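Local coordinates for spindle pole body-associated protein VIK1 (Candida glabrata, PDB 4GKP) that probably binds microtubules as the noncatalytic partner of kinesin Kar3; this piece is VIK1's truncated neck and C-terminal motor homology domain, at residues 18-23 against 247-252; 30-35 against 51-56; 63-68 against 98-103. All blocks are in the same frame, centred on the assembly; numbering follows the deposited sequence.

Contact 1 (18-23 against 247-252); sequences FANIIE and VFQIDH
A water held between two side-chain amides ties two parallel strands together above their backbone ladder: it accepts from ND2 of N20 and donates to OE1 of Q249. The amides themselves are not hydrogen-bonded, ND2 of N20 lying 4.2 Å from OE1 of Q249 and the planes turned almost at right angles, 80° apart. Both side chains leave the backbone with CG anti to N and run alongside each other, so that the water completes a link neither amide makes directly. The other end of the N20 amide, OD1, is taken by ND2 of N56 on strand 52-56, consistent with the amide orientation that leaves ND2 of N20 for the water.

Below this, the ladder is regular. F248 N donates to F18 O, N20 N to F248 O, I250 N to N20 O and I22 N to I250 O, each at 2.8 Å between N and O; three of these donors lie in the carbonyl plane, whereas N20 N sits above that of F248. On the face of A19 and I21, CB of A19 touches CD1 of I250 at 3.8 Å, and helix 256-266 packs on F248 and I250. At the far end, where the ladder stops, the side chains of I22 and D251 lie side by side, CB to CB 3.6 Å.

Strand 246-250 enters between 17-22 and 83-88, all parallel, as in the central sheet of the kinesin motor-like fold, a P-loop NTPase relative.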
ATOM      1  N   PHE A  18      -8.391  -2.982  -4.635  1.00 33.53           N
ATOM      2  CA  PHE A  18      -8.254  -4.400  -4.749  1.00 36.07           C
ATOM      3  C   PHE A  18      -8.656  -5.083  -3.447  1.00 35.94           C
ATOM      4  O   PHE A  18      -8.408  -4.569  -2.350  1.00 34.99           O
ATOM      5  CB  PHE A  18      -6.829  -4.746  -5.189  1.00 37.07           C
ATOM      6  CG  PHE A  18      -6.393  -3.996  -6.422  1.00 39.07           C
ATOM      7  CD1 PHE A  18      -6.727  -4.457  -7.682  1.00 40.59           C
ATOM      8  CD2 PHE A  18      -5.683  -2.805  -6.319  1.00 40.47           C
ATOM      9  CE1 PHE A  18      -6.346  -3.756  -8.824  1.00 45.57           C
ATOM     10  CE2 PHE A  18      -5.309  -2.097  -7.454  1.00 42.27           C
ATOM     11  CZ  PHE A  18      -5.637  -2.571  -8.711  1.00 40.80           C
ATOM     12  N   ALA A  19      -9.307  -6.230  -3.590  1.00 36.74           N
ATOM     13  CA  ALA A  19      -9.663  -7.062  -2.455  1.00 37.90           C
ATOM     14  C   ALA A  19      -8.856  -8.334  -2.522  1.00 37.70           C
ATOM     15  O   ALA A  19      -9.004  -9.118  -3.442  1.00 41.58           O
ATOM     16  CB  ALA A  19     -11.157  -7.371  -2.447  1.00 38.05           C
ATOM     17  N   ASN A  20      -7.982  -8.520  -1.548  1.00 37.54           N
ATOM     18  CA  ASN A  20      -7.246  -9.752  -1.432  1.00 38.94           C
ATOM     19  C   ASN A  20      -8.152 -10.679  -0.621  1.00 39.28           C
ATOM     20  O   ASN A  20      -8.317 -10.517   0.589  1.00 40.05           O
ATOM     21  CB  ASN A  20      -5.896  -9.495  -0.750  1.00 38.44           C
ATOM     22  CG  ASN A  20      -4.858 -10.532  -1.094  1.00 39.30           C
ATOM     23  OD1 ASN A  20      -5.054 -11.354  -1.976  1.00 43.43           O
ATOM     24  ND2 ASN A  20      -3.736 -10.499  -0.392  1.00 42.85           N
ATOM     25  N   ILE A  21      -8.771 -11.618  -1.325  1.00 38.72           N
ATOM     26  CA  ILE A  21      -9.803 -12.483  -0.782  1.00 39.94           C
ATOM     27  C   ILE A  21      -9.089 -13.708  -0.245  1.00 41.20           C
ATOM     28  O   ILE A  21      -8.522 -14.483  -1.013  1.00 42.57           O
ATOM     29  CB  ILE A  21     -10.800 -12.928  -1.903  1.00 41.32           C
ATOM     30  CG1 ILE A  21     -11.350 -11.723  -2.686  1.00 40.26           C
ATOM     31  CG2 ILE A  21     -11.920 -13.821  -1.368  1.00 37.63           C
ATOM     32  CD1 ILE A  21     -12.398 -10.919  -1.951  1.00 41.78           C
ATOM     33  N   ILE A  22      -9.091 -13.881   1.074  1.00 41.14           N
ATOM     34  CA  ILE A  22      -8.585 -15.129   1.633  1.00 44.32           C
ATOM     35  C   ILE A  22      -9.771 -16.114   1.687  1.00 46.48           C
ATOM     36  O   ILE A  22     -10.421 -16.273   2.717  1.00 41.11           O
ATOM     37  CB  ILE A  22      -7.851 -14.927   2.983  1.00 43.98           C
ATOM     38  CG1 ILE A  22      -6.909 -13.709   2.918  1.00 41.20           C
ATOM     39  CG2 ILE A  22      -7.071 -16.185   3.366  1.00 42.80           C
ATOM     40  CD1 ILE A  22      -5.756 -13.850   1.937  1.00 38.22           C
ATOM     41  N   GLU A  23     -10.027 -16.752   0.540  1.00 50.09           N
ATOM     42  CA  GLU A  23     -11.291 -17.446   0.238  1.00 54.80           C
ATOM     43  C   GLU A  23     -11.687 -18.551   1.217  1.00 53.09           C
ATOM     44  O   GLU A  23     -12.839 -18.631   1.620  1.00 52.53           O
ATOM     45  CB  GLU A  23     -11.264 -18.001  -1.189  1.00 58.51           C
ATOM     46  CG  GLU A  23     -12.627 -18.327  -1.780  1.00 60.02           C
ATOM     47  CD  GLU A  23     -12.507 -18.993  -3.137  1.00 64.54           C
ATOM     48  OE1 GLU A  23     -12.845 -18.337  -4.143  1.00 65.12           O
ATOM     49  OE2 GLU A  23     -12.049 -20.160  -3.201  1.00 62.76           O
ATOM     50  N   VAL A 247      -5.077  -2.023  -1.436  1.00 31.07           N
ATOM     51  CA  VAL A 247      -5.346  -3.443  -1.317  1.00 33.58           C
ATOM     52  C   VAL A 247      -5.933  -3.701   0.079  1.00 33.28           C
ATOM     53  O   VAL A 247      -5.387  -3.244   1.086  1.00 31.29           O
ATOM     54  CB  VAL A 247      -4.103  -4.316  -1.639  1.00 33.42           C
ATOM     55  CG1 VAL A 247      -2.902  -3.869  -0.832  1.00 37.57           C
ATOM     56  CG2 VAL A 247      -4.373  -5.780  -1.348  1.00 34.20           C
ATOM     57  N   PHE A 248      -7.065  -4.398   0.115  1.00 32.30           N
ATOM     58  CA  PHE A 248      -7.748  -4.724   1.369  1.00 32.32           C
ATOM     59  C   PHE A 248      -7.733  -6.222   1.604  1.00 32.66           C
ATOM     60  O   PHE A 248      -8.177  -6.998   0.761  1.00 35.76           O
ATOM     61  CB  PHE A 248      -9.193  -4.238   1.335  1.00 31.68           C
ATOM     62  CG  PHE A 248      -9.335  -2.764   1.071  1.00 31.70           C
ATOM     63  CD1 PHE A 248      -9.382  -1.854   2.126  1.00 30.86           C
ATOM     64  CD2 PHE A 248      -9.449  -2.288  -0.238  1.00 30.70           C
ATOM     65  CE1 PHE A 248      -9.528  -0.496   1.875  1.00 32.45           C
ATOM     66  CE2 PHE A 248      -9.599  -0.937  -0.493  1.00 31.36           C
ATOM     67  CZ  PHE A 248      -9.621  -0.035   0.562  1.00 32.23           C
ATOM     68  N   GLN A 249      -7.200  -6.620   2.746  1.00 35.59           N
ATOM     69  CA  GLN A 249      -7.155  -8.013   3.163  1.00 39.36           C
ATOM     70  C   GLN A 249      -8.553  -8.413   3.675  1.00 41.36           C
ATOM     71  O   GLN A 249      -9.034  -7.880   4.687  1.00 40.70           O
ATOM     72  CB  GLN A 249      -6.084  -8.163   4.245  1.00 41.40           C
ATOM     73  CG  GLN A 249      -6.058  -9.487   4.984  1.00 51.15           C
ATOM     74  CD  GLN A 249      -4.826 -10.319   4.694  1.00 57.53           C
ATOM     75  OE1 GLN A 249      -4.075 -10.052   3.753  1.00 63.31           O
ATOM     76  NE2 GLN A 249      -4.614 -11.347   5.506  1.00 59.90           N
ATOM     77  N   ILE A 250      -9.218  -9.306   2.939  1.00 41.25           N
ATOM     78  CA  ILE A 250     -10.546  -9.789   3.326  1.00 42.58           C
ATOM     79  C   ILE A 250     -10.460 -11.252   3.756  1.00 45.46           C
ATOM     80  O   ILE A 250     -10.332 -12.155   2.921  1.00 45.42           O
ATOM     81  CB  ILE A 250     -11.621  -9.529   2.239  1.00 40.75           C
ATOM     82  CG1 ILE A 250     -12.110  -8.082   2.320  1.00 42.82           C
ATOM     83  CG2 ILE A 250     -12.862 -10.363   2.477  1.00 39.80           C
ATOM     84  CD1 ILE A 250     -11.450  -7.156   1.351  1.00 39.76           C
ATOM     85  N   ASP A 251     -10.487 -11.467   5.073  1.00 49.16           N
ATOM     86  CA  ASP A 251     -10.320 -12.803   5.647  1.00 49.54           C
ATOM     87  C   ASP A 251     -11.185 -13.080   6.878  1.00 51.83           C
ATOM     88  O   ASP A 251     -12.337 -12.646   6.954  1.00 50.23           O
ATOM     89  CB  ASP A 251      -8.839 -13.078   5.942  1.00 48.42           C
ATOM     90  CG  ASP A 251      -8.265 -12.189   7.035  1.00 49.48           C
ATOM     91  OD1 ASP A 251      -8.965 -11.268   7.521  1.00 45.66           O
ATOM     92  OD2 ASP A 251      -7.092 -12.431   7.403  1.00 51.04           O
ATOM     93  N   HIS A 252     -10.594 -13.795   7.835  1.00 55.90           N
ATOM     94  CA  HIS A 252     -11.270 -14.287   9.032  1.00 61.13           C
ATOM     95  C   HIS A 252     -11.665 -13.218  10.016  1.00 62.95           C
ATOM     96  O   HIS A 252     -12.633 -13.380  10.769  1.00 65.56           O
ATOM     97  CB  HIS A 252     -10.363 -15.297   9.725  1.00 63.94           C
TER
HETATM   98  O   HOH W   1      -3.575  -8.150   1.767  1.00 47.20           O

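Contact 2 (30-35 against 51-56); sequences LIVNYS and TKLIQN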
ATOM      1  N   LEU A  30     -20.261 -13.336   3.981  1.00 51.26           N
ATOM      2  CA  LEU A  30     -19.750 -12.503   2.883  1.00 50.09           C
ATOM      3  C   LEU A  30     -19.769 -13.311   1.593  1.00 48.32           C
ATOM      4  O   LEU A  30     -19.234 -14.426   1.527  1.00 47.78           O
ATOM      5  CB  LEU A  30     -18.339 -11.965   3.174  1.00 48.32           C
ATOM      6  CG  LEU A  30     -18.148 -10.982   4.333  1.00 46.73           C
ATOM      7  CD1 LEU A  30     -16.667 -10.710   4.539  1.00 45.84           C
ATOM      8  CD2 LEU A  30     -18.895  -9.679   4.096  1.00 44.73           C
ATOM      9  N   ILE A  31     -20.423 -12.758   0.580  1.00 46.83           N
ATOM     10  CA  ILE A  31     -20.657 -13.492  -0.652  1.00 48.18           C
ATOM     11  C   ILE A  31     -19.758 -12.909  -1.727  1.00 45.93           C
ATOM     12  O   ILE A  31     -19.930 -11.757  -2.145  1.00 44.37           O
ATOM     13  CB  ILE A  31     -22.159 -13.494  -1.061  1.00 48.76           C
ATOM     14  CG1 ILE A  31     -23.008 -14.217   0.003  1.00 49.55           C
ATOM     15  CG2 ILE A  31     -22.360 -14.124  -2.443  1.00 46.08           C
ATOM     16  CD1 ILE A  31     -22.465 -15.558   0.478  1.00 49.66           C
ATOM     17  N   VAL A  32     -18.777 -13.711  -2.123  1.00 44.62           N
ATOM     18  CA  VAL A  32     -17.766 -13.300  -3.089  1.00 47.85           C
ATOM     19  C   VAL A  32     -18.245 -13.570  -4.519  1.00 48.86           C
ATOM     20  O   VAL A  32     -18.545 -14.713  -4.895  1.00 44.84           O
ATOM     21  CB  VAL A  32     -16.423 -14.010  -2.816  1.00 48.80           C
ATOM     22  CG1 VAL A  32     -15.439 -13.759  -3.942  1.00 49.65           C
ATOM     23  CG2 VAL A  32     -15.838 -13.543  -1.491  1.00 48.98           C
ATOM     24  N   ASN A  33     -18.322 -12.500  -5.300  1.00 48.23           N
ATOM     25  CA  ASN A  33     -18.672 -12.598  -6.702  1.00 51.96           C
ATOM     26  C   ASN A  33     -17.508 -12.171  -7.600  1.00 49.22           C
ATOM     27  O   ASN A  33     -17.344 -10.985  -7.896  1.00 45.27           O
ATOM     28  CB  ASN A  33     -19.916 -11.755  -6.988  1.00 56.20           C
ATOM     29  CG  ASN A  33     -20.620 -12.160  -8.275  1.00 62.33           C
ATOM     30  OD1 ASN A  33     -20.116 -12.983  -9.054  1.00 62.12           O
ATOM     31  ND2 ASN A  33     -21.801 -11.576  -8.505  1.00 64.23           N
ATOM     32  N   TYR A  34     -16.710 -13.142  -8.041  1.00 51.70           N
ATOM     33  CA  TYR A  34     -15.538 -12.849  -8.879  1.00 54.22           C
ATOM     34  C   TYR A  34     -15.888 -12.227 -10.216  1.00 55.46           C
ATOM     35  O   TYR A  34     -15.245 -11.269 -10.631  1.00 59.63           O
ATOM     36  CB  TYR A  34     -14.669 -14.088  -9.071  1.00 50.99           C
ATOM     37  CG  TYR A  34     -13.970 -14.494  -7.804  1.00 51.97           C
ATOM     38  CD1 TYR A  34     -13.013 -13.659  -7.211  1.00 48.99           C
ATOM     39  CD2 TYR A  34     -14.271 -15.700  -7.181  1.00 50.47           C
ATOM     40  CE1 TYR A  34     -12.376 -14.020  -6.034  1.00 47.06           C
ATOM     41  CE2 TYR A  34     -13.632 -16.076  -6.011  1.00 49.81           C
ATOM     42  CZ  TYR A  34     -12.687 -15.231  -5.440  1.00 49.38           C
ATOM     43  OH  TYR A  34     -12.056 -15.614  -4.280  1.00 49.92           O
ATOM     44  N   SER A  35     -16.923 -12.753 -10.864  1.00 60.09           N
ATOM     45  CA  SER A  35     -17.362 -12.250 -12.163  1.00 63.92           C
ATOM     46  C   SER A  35     -17.732 -10.765 -12.104  1.00 65.51           C
ATOM     47  O   SER A  35     -17.363  -9.989 -12.991  1.00 68.19           O
ATOM     48  CB  SER A  35     -18.535 -13.088 -12.693  1.00 70.02           C
ATOM     49  OG  SER A  35     -19.739 -12.841 -11.979  1.00 76.71           O
ATOM     50  N   THR A  51     -12.267  -2.655  -8.026  1.00 44.63           N
ATOM     51  CA  THR A  51     -11.614  -2.776  -9.325  1.00 41.50           C
ATOM     52  C   THR A  51     -11.361  -4.239  -9.641  1.00 41.37           C
ATOM     53  O   THR A  51     -11.618  -4.701 -10.746  1.00 40.60           O
ATOM     54  CB  THR A  51     -10.250  -2.071  -9.366  1.00 41.77           C
ATOM     55  OG1 THR A  51     -10.365  -0.752  -8.817  1.00 39.98           O
ATOM     56  CG2 THR A  51      -9.732  -2.018 -10.818  1.00 36.81           C
ATOM     57  N   LYS A  52     -10.845  -4.962  -8.659  1.00 41.89           N
ATOM     58  CA  LYS A  52     -10.465  -6.338  -8.861  1.00 44.16           C
ATOM     59  C   LYS A  52     -10.492  -7.106  -7.533  1.00 44.10           C
ATOM     60  O   LYS A  52      -9.962  -6.645  -6.523  1.00 39.69           O
ATOM     61  CB  LYS A  52      -9.069  -6.405  -9.507  1.00 47.29           C
ATOM     62  CG  LYS A  52      -8.583  -7.795  -9.898  1.00 49.73           C
ATOM     63  CD  LYS A  52      -9.078  -8.194 -11.277  1.00 57.86           C
ATOM     64  CE  LYS A  52      -8.705  -9.635 -11.608  1.00 59.51           C
ATOM     65  NZ  LYS A  52      -7.268  -9.747 -11.980  1.00 59.93           N
ATOM     66  N   LEU A  53     -11.147  -8.263  -7.547  1.00 43.53           N
ATOM     67  CA  LEU A  53     -10.991  -9.245  -6.489  1.00 46.88           C
ATOM     68  C   LEU A  53      -9.795 -10.094  -6.854  1.00 45.68           C
ATOM     69  O   LEU A  53      -9.608 -10.435  -8.014  1.00 48.71           O
ATOM     70  CB  LEU A  53     -12.224 -10.150  -6.384  1.00 46.28           C
ATOM     71  CG  LEU A  53     -13.420  -9.768  -5.509  1.00 49.94           C
ATOM     72  CD1 LEU A  53     -13.729  -8.278  -5.492  1.00 47.36           C
ATOM     73  CD2 LEU A  53     -14.634 -10.578  -5.941  1.00 50.01           C
ATOM     74  N   ILE A  54      -8.981 -10.423  -5.864  1.00 45.58           N
ATOM     75  CA  ILE A  54      -7.902 -11.365  -6.058  1.00 44.77           C
ATOM     76  C   ILE A  54      -8.247 -12.584  -5.234  1.00 46.61           C
ATOM     77  O   ILE A  54      -8.435 -12.477  -4.020  1.00 45.28           O
ATOM     78  CB  ILE A  54      -6.548 -10.774  -5.613  1.00 43.85           C
ATOM     79  CG1 ILE A  54      -6.195  -9.582  -6.506  1.00 42.53           C
ATOM     80  CG2 ILE A  54      -5.451 -11.835  -5.656  1.00 39.56           C
ATOM     81  CD1 ILE A  54      -5.632  -8.394  -5.759  1.00 40.98           C
ATOM     82  N   GLN A  55      -8.362 -13.727  -5.908  1.00 48.41           N
ATOM     83  CA  GLN A  55      -8.592 -15.009  -5.253  1.00 52.77           C
ATOM     84  C   GLN A  55      -7.293 -15.554  -4.651  1.00 53.72           C
ATOM     85  O   GLN A  55      -6.374 -15.967  -5.359  1.00 54.36           O
ATOM     86  CB  GLN A  55      -9.209 -16.035  -6.220  1.00 53.59           C
ATOM     87  CG  GLN A  55      -9.749 -17.271  -5.508  1.00 58.37           C
ATOM     88  CD  GLN A  55      -9.959 -18.473  -6.414  1.00 61.42           C
ATOM     89  OE1 GLN A  55      -9.368 -18.569  -7.485  1.00 70.93           O
ATOM     90  NE2 GLN A  55     -10.787 -19.410  -5.971  1.00 57.88           N
ATOM     91  N   ASN A  56      -7.247 -15.582  -3.330  1.00 56.84           N
ATOM     92  CA  ASN A  56      -6.055 -15.989  -2.603  1.00 58.73           C
ATOM     93  C   ASN A  56      -6.399 -17.109  -1.615  1.00 61.15           C
ATOM     94  O   ASN A  56      -7.566 -17.298  -1.266  1.00 61.35           O
ATOM     95  CB  ASN A  56      -5.488 -14.764  -1.880  1.00 54.43           C
ATOM     96  CG  ASN A  56      -3.979 -14.729  -1.870  1.00 52.75           C
ATOM     97  OD1 ASN A  56      -3.316 -15.762  -1.896  1.00 53.32           O
ATOM     98  ND2 ASN A  56      -3.422 -13.523  -1.821  1.00 55.35           N
TER
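The two backbones run in separate sheets with no hydrogen bond between them, approaching nearest at Y34 and L53, where the CA atoms are 6.3 Å apart just past the end of strand 30-33. The gap is bridged by the phenol ring of Y34. Its CG stands anti to the carbonyl carbon (chi1 -70°), which sends the ring obliquely across to strand 52-56, from L53 at its root to Q55 at its tip; it crosses both side chains at about a right angle. Near the root, CD1 of Y34 meets CB of L53 at 3.7 Å; toward the tip, CZ and OH rest against the CB and CG methylenes of Q55. V32 comes in over one face of the ring, its CG1 held 3.4 Å above the plane and offset toward the rim.

L53 reaches past the root of the ring to the backbone of 30-35. Its CD2 touches CG1 of V32 at 3.8 Å, the two side chains sliding past each other in opposite directions, and also lies 3.4 Å from the carbonyl O of N33. Strand 30-33 is an outer strand of the three-stranded antiparallel sheet 30-33, 38-41, 46-49, whereas 52-56 belongs to the large mixed sheet of the kinesin-like domain; the contact thus lays the small sheet against the side of the large one, with I21 of strand 17-22 touching both V32 and Y34.

Polar tips converge on E23: its OE1 is hydrogen-bonded to both Y34 OH and Q55 NE2, a shared carboxylate that would hold the phenol and the amide together. OG of S35 donates to OD1 of N33 at 3.0 Å, approaching from above the carbonyl plane.

Contact 3 (63-68 against 98-103); sequences DLFKED and EKLLAF
F65 makes the first shell, its ring lying against one turn of helix 96-107. CE2 of F65 comes 3.4 Å from the backbone N of L100, and CZ of F65 meets the CD1 methyl of L100 at 3.6 Å, the two side chains crossing obliquely. L100 has CG anti to its backbone N (chi1 -179°), which brings CD1 to the outer end of the phenyl ring; its CB lies near CE2 and CZ. Further back along the same edge, CD2 of F65 lies 4.0 Å from CB of K99.

The F65 methylene goes to F103, about one helical turn further along: CB of F65 stands over the face of the F103 ring, 4.1 Å from the centroid, a CH-pi contact. The two rings are nearly parallel, 24° between planes, but slid so far apart that they barely overlap. CE1 of F103 also approaches the carbonyl O of F65.

F65 belongs to a short 3-10 segment, residues 64-66, in the connection from strand 52-56 to helix 68-78; through F65 this connection packs against helix 96-107 within the kinesin motor-like fold. An Asx turn shapes its start: OD1 of D63 accepts from the backbone N of F65 at 2.9 Å, met from above the carboxylate plane, an acceptor position reached with CG anti to the backbone N (chi1 179°). In this pose D63 also lies along K99, OD2 of D63 being 3.8 Å from CD of K99. The lysine bends at chi2 and chi4, leaving its NZ 5.1 Å from OD2 of D63, not in contact, though the opposite charges may attract weakly.

Further out, I73 of helix 68-78 touches both F65 and F103, H70 meets the F103 ring edge-to-face, and F188 packs on L100.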
ATOM      1  N   ASP A  63       1.525 -13.570  -5.128  1.00 55.33           N
ATOM      2  CA  ASP A  63       2.284 -12.334  -5.202  1.00 47.84           C
ATOM      3  C   ASP A  63       1.414 -11.366  -5.966  1.00 42.96           C
ATOM      4  O   ASP A  63       1.185 -11.569  -7.146  1.00 43.11           O
ATOM      5  CB  ASP A  63       3.598 -12.585  -5.961  1.00 48.64           C
ATOM      6  CG  ASP A  63       4.462 -11.326  -6.123  1.00 45.85           C
ATOM      7  OD1 ASP A  63       4.043 -10.204  -5.764  1.00 40.98           O
ATOM      8  OD2 ASP A  63       5.584 -11.478  -6.637  1.00 45.33           O
ATOM      9  N   LEU A  64       0.929 -10.325  -5.292  1.00 42.11           N
ATOM     10  CA  LEU A  64       0.008  -9.353  -5.894  1.00 41.82           C
ATOM     11  C   LEU A  64       0.677  -8.506  -6.959  1.00 38.57           C
ATOM     12  O   LEU A  64       0.001  -7.871  -7.748  1.00 40.13           O
ATOM     13  CB  LEU A  64      -0.560  -8.416  -4.829  1.00 45.95           C
ATOM     14  CG  LEU A  64      -1.220  -9.063  -3.612  1.00 52.21           C
ATOM     15  CD1 LEU A  64      -1.010  -8.211  -2.364  1.00 52.02           C
ATOM     16  CD2 LEU A  64      -2.695  -9.330  -3.882  1.00 50.71           C
ATOM     17  N   PHE A  65       2.007  -8.487  -6.962  1.00 39.06           N
ATOM     18  CA  PHE A  65       2.769  -7.651  -7.889  1.00 40.65           C
ATOM     19  C   PHE A  65       2.970  -8.309  -9.262  1.00 43.56           C
ATOM     20  O   PHE A  65       3.503  -7.696 -10.176  1.00 46.68           O
ATOM     21  CB  PHE A  65       4.077  -7.173  -7.231  1.00 36.55           C
ATOM     22  CG  PHE A  65       3.849  -6.419  -5.939  1.00 33.16           C
ATOM     23  CD1 PHE A  65       3.314  -5.143  -5.951  1.00 32.32           C
ATOM     24  CD2 PHE A  65       4.141  -6.999  -4.717  1.00 32.07           C
ATOM     25  CE1 PHE A  65       3.073  -4.453  -4.772  1.00 31.04           C
ATOM     26  CE2 PHE A  65       3.909  -6.313  -3.532  1.00 31.97           C
ATOM     27  CZ  PHE A  65       3.375  -5.038  -3.557  1.00 30.79           C
ATOM     28  N   LYS A  66       2.487  -9.537  -9.407  1.00 46.67           N
ATOM     29  CA  LYS A  66       2.464 -10.222 -10.694  1.00 53.28           C
ATOM     30  C   LYS A  66       1.085 -10.088 -11.343  1.00 54.90           C
ATOM     31  O   LYS A  66       0.843 -10.651 -12.413  1.00 57.29           O
ATOM     32  CB  LYS A  66       2.837 -11.716 -10.539  1.00 54.23           C
ATOM     33  CG  LYS A  66       4.274 -11.991 -10.106  1.00 57.28           C
ATOM     34  CD  LYS A  66       4.544 -13.488  -9.974  1.00 60.18           C
ATOM     35  N   GLU A  67       0.187  -9.347 -10.694  1.00 53.83           N
ATOM     36  CA  GLU A  67      -1.171  -9.126 -11.214  1.00 52.10           C
ATOM     37  C   GLU A  67      -1.362  -7.665 -11.674  1.00 51.15           C
ATOM     38  O   GLU A  67      -0.466  -7.107 -12.316  1.00 48.97           O
ATOM     39  CB  GLU A  67      -2.221  -9.557 -10.184  1.00 51.41           C
ATOM     40  N   ASP A  68      -2.507  -7.050 -11.355  1.00 46.94           N
ATOM     41  CA  ASP A  68      -2.827  -5.675 -11.800  1.00 47.64           C
ATOM     42  C   ASP A  68      -1.894  -4.555 -11.268  1.00 46.56           C
ATOM     43  O   ASP A  68      -1.727  -3.497 -11.921  1.00 44.96           O
ATOM     44  CB  ASP A  68      -4.293  -5.325 -11.482  1.00 50.76           C
ATOM     45  CG  ASP A  68      -5.263  -5.737 -12.590  1.00 52.58           C
ATOM     46  OD1 ASP A  68      -4.970  -6.710 -13.304  1.00 54.05           O
ATOM     47  OD2 ASP A  68      -6.326  -5.081 -12.752  1.00 56.39           O
ATOM     48  N   GLU A  98       7.755  -7.737   1.638  1.00 42.68           N
ATOM     49  CA  GLU A  98       8.901  -8.516   1.136  1.00 43.46           C
ATOM     50  C   GLU A  98       8.812  -8.778  -0.368  1.00 42.41           C
ATOM     51  O   GLU A  98       9.833  -8.783  -1.071  1.00 43.85           O
ATOM     52  CB  GLU A  98       9.036  -9.843   1.883  1.00 48.41           C
ATOM     53  CG  GLU A  98       9.052  -9.724   3.405  1.00 56.04           C
ATOM     54  CD  GLU A  98       7.659  -9.769   4.019  1.00 59.13           C
ATOM     55  OE1 GLU A  98       6.876 -10.689   3.683  1.00 66.89           O
ATOM     56  OE2 GLU A  98       7.346  -8.892   4.847  1.00 57.95           O
ATOM     57  N   LYS A  99       7.589  -8.984  -0.855  1.00 40.92           N
ATOM     58  CA  LYS A  99       7.346  -9.224  -2.279  1.00 41.21           C
ATOM     59  C   LYS A  99       7.519  -7.934  -3.093  1.00 38.33           C
ATOM     60  O   LYS A  99       8.005  -7.945  -4.233  1.00 39.77           O
ATOM     61  CB  LYS A  99       5.956  -9.833  -2.482  1.00 44.50           C
ATOM     62  CG  LYS A  99       5.848 -11.294  -2.056  1.00 48.56           C
ATOM     63  CD  LYS A  99       6.546 -12.224  -3.046  1.00 53.27           C
ATOM     64  CE  LYS A  99       6.582 -13.668  -2.558  1.00 56.62           C
ATOM     65  NZ  LYS A  99       5.211 -14.187  -2.297  1.00 60.70           N
ATOM     66  N   LEU A 100       7.133  -6.824  -2.478  1.00 34.30           N
ATOM     67  CA  LEU A 100       7.380  -5.505  -3.021  1.00 31.92           C
ATOM     68  C   LEU A 100       8.881  -5.279  -3.252  1.00 32.20           C
ATOM     69  O   LEU A 100       9.285  -4.931  -4.360  1.00 29.52           O
ATOM     70  CB  LEU A 100       6.808  -4.449  -2.089  1.00 28.23           C
ATOM     71  CG  LEU A 100       6.986  -3.010  -2.551  1.00 27.23           C
ATOM     72  CD1 LEU A 100       6.185  -2.769  -3.816  1.00 24.79           C
ATOM     73  CD2 LEU A 100       6.598  -2.041  -1.433  1.00 25.87           C
ATOM     74  N   LEU A 101       9.701  -5.488  -2.215  1.00 32.75           N
ATOM     75  CA  LEU A 101      11.157  -5.420  -2.382  1.00 34.17           C
ATOM     76  C   LEU A 101      11.632  -6.323  -3.516  1.00 32.68           C
ATOM     77  O   LEU A 101      12.387  -5.881  -4.377  1.00 35.84           O
ATOM     78  CB  LEU A 101      11.911  -5.744  -1.083  1.00 34.54           C
ATOM     79  CG  LEU A 101      11.677  -4.809   0.108  1.00 37.21           C
ATOM     80  CD1 LEU A 101      12.551  -5.179   1.302  1.00 37.00           C
ATOM     81  CD2 LEU A 101      11.879  -3.357  -0.275  1.00 35.44           C
ATOM     82  N   ALA A 102      11.158  -7.567  -3.532  1.00 32.39           N
ATOM     83  CA  ALA A 102      11.571  -8.548  -4.546  1.00 32.12           C
ATOM     84  C   ALA A 102      11.142  -8.114  -5.953  1.00 30.74           C
ATOM     85  O   ALA A 102      11.911  -8.219  -6.922  1.00 32.79           O
ATOM     86  CB  ALA A 102      11.021  -9.933  -4.200  1.00 29.08           C
ATOM     87  N   PHE A 103       9.921  -7.605  -6.055  1.00 29.89           N
ATOM     88  CA  PHE A 103       9.416  -7.062  -7.322  1.00 29.92           C
ATOM     89  C   PHE A 103      10.312  -5.951  -7.897  1.00 29.50           C
ATOM     90  O   PHE A 103      10.584  -5.938  -9.097  1.00 29.93           O
ATOM     91  CB  PHE A 103       7.952  -6.594  -7.170  1.00 29.59           C
ATOM     92  CG  PHE A 103       7.397  -5.908  -8.398  1.00 30.00           C
ATOM     93  CD1 PHE A 103       7.049  -6.639  -9.533  1.00 29.69           C
ATOM     94  CD2 PHE A 103       7.214  -4.537  -8.411  1.00 29.54           C
ATOM     95  CE1 PHE A 103       6.544  -6.012 -10.655  1.00 29.22           C
ATOM     96  CE2 PHE A 103       6.712  -3.899  -9.534  1.00 29.92           C
ATOM     97  CZ  PHE A 103       6.381  -4.638 -10.654  1.00 31.19           C
TER

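Contacts 2 and 3 come in series along the chain, and both are nested inside the long loop that contact 1 closes. Contacts 1 and 2 are neighbours, their centres about 8 Å apart, because strands 17-22 and 52-56 pair in the same mixed sheet; contact 2 then attaches the small antiparallel sheet beside it. Contact 3 lies further off, its centre about 16 Å from that of contact 1 and about 19 Å from that of contact 2, but L64 reaches back to N20, V247 and I54. Together they run from the small lateral sheet through the mixed sheet toward the middle of the domain, where a connecting turn leads into helix 68-78 and packs on helix 96-107.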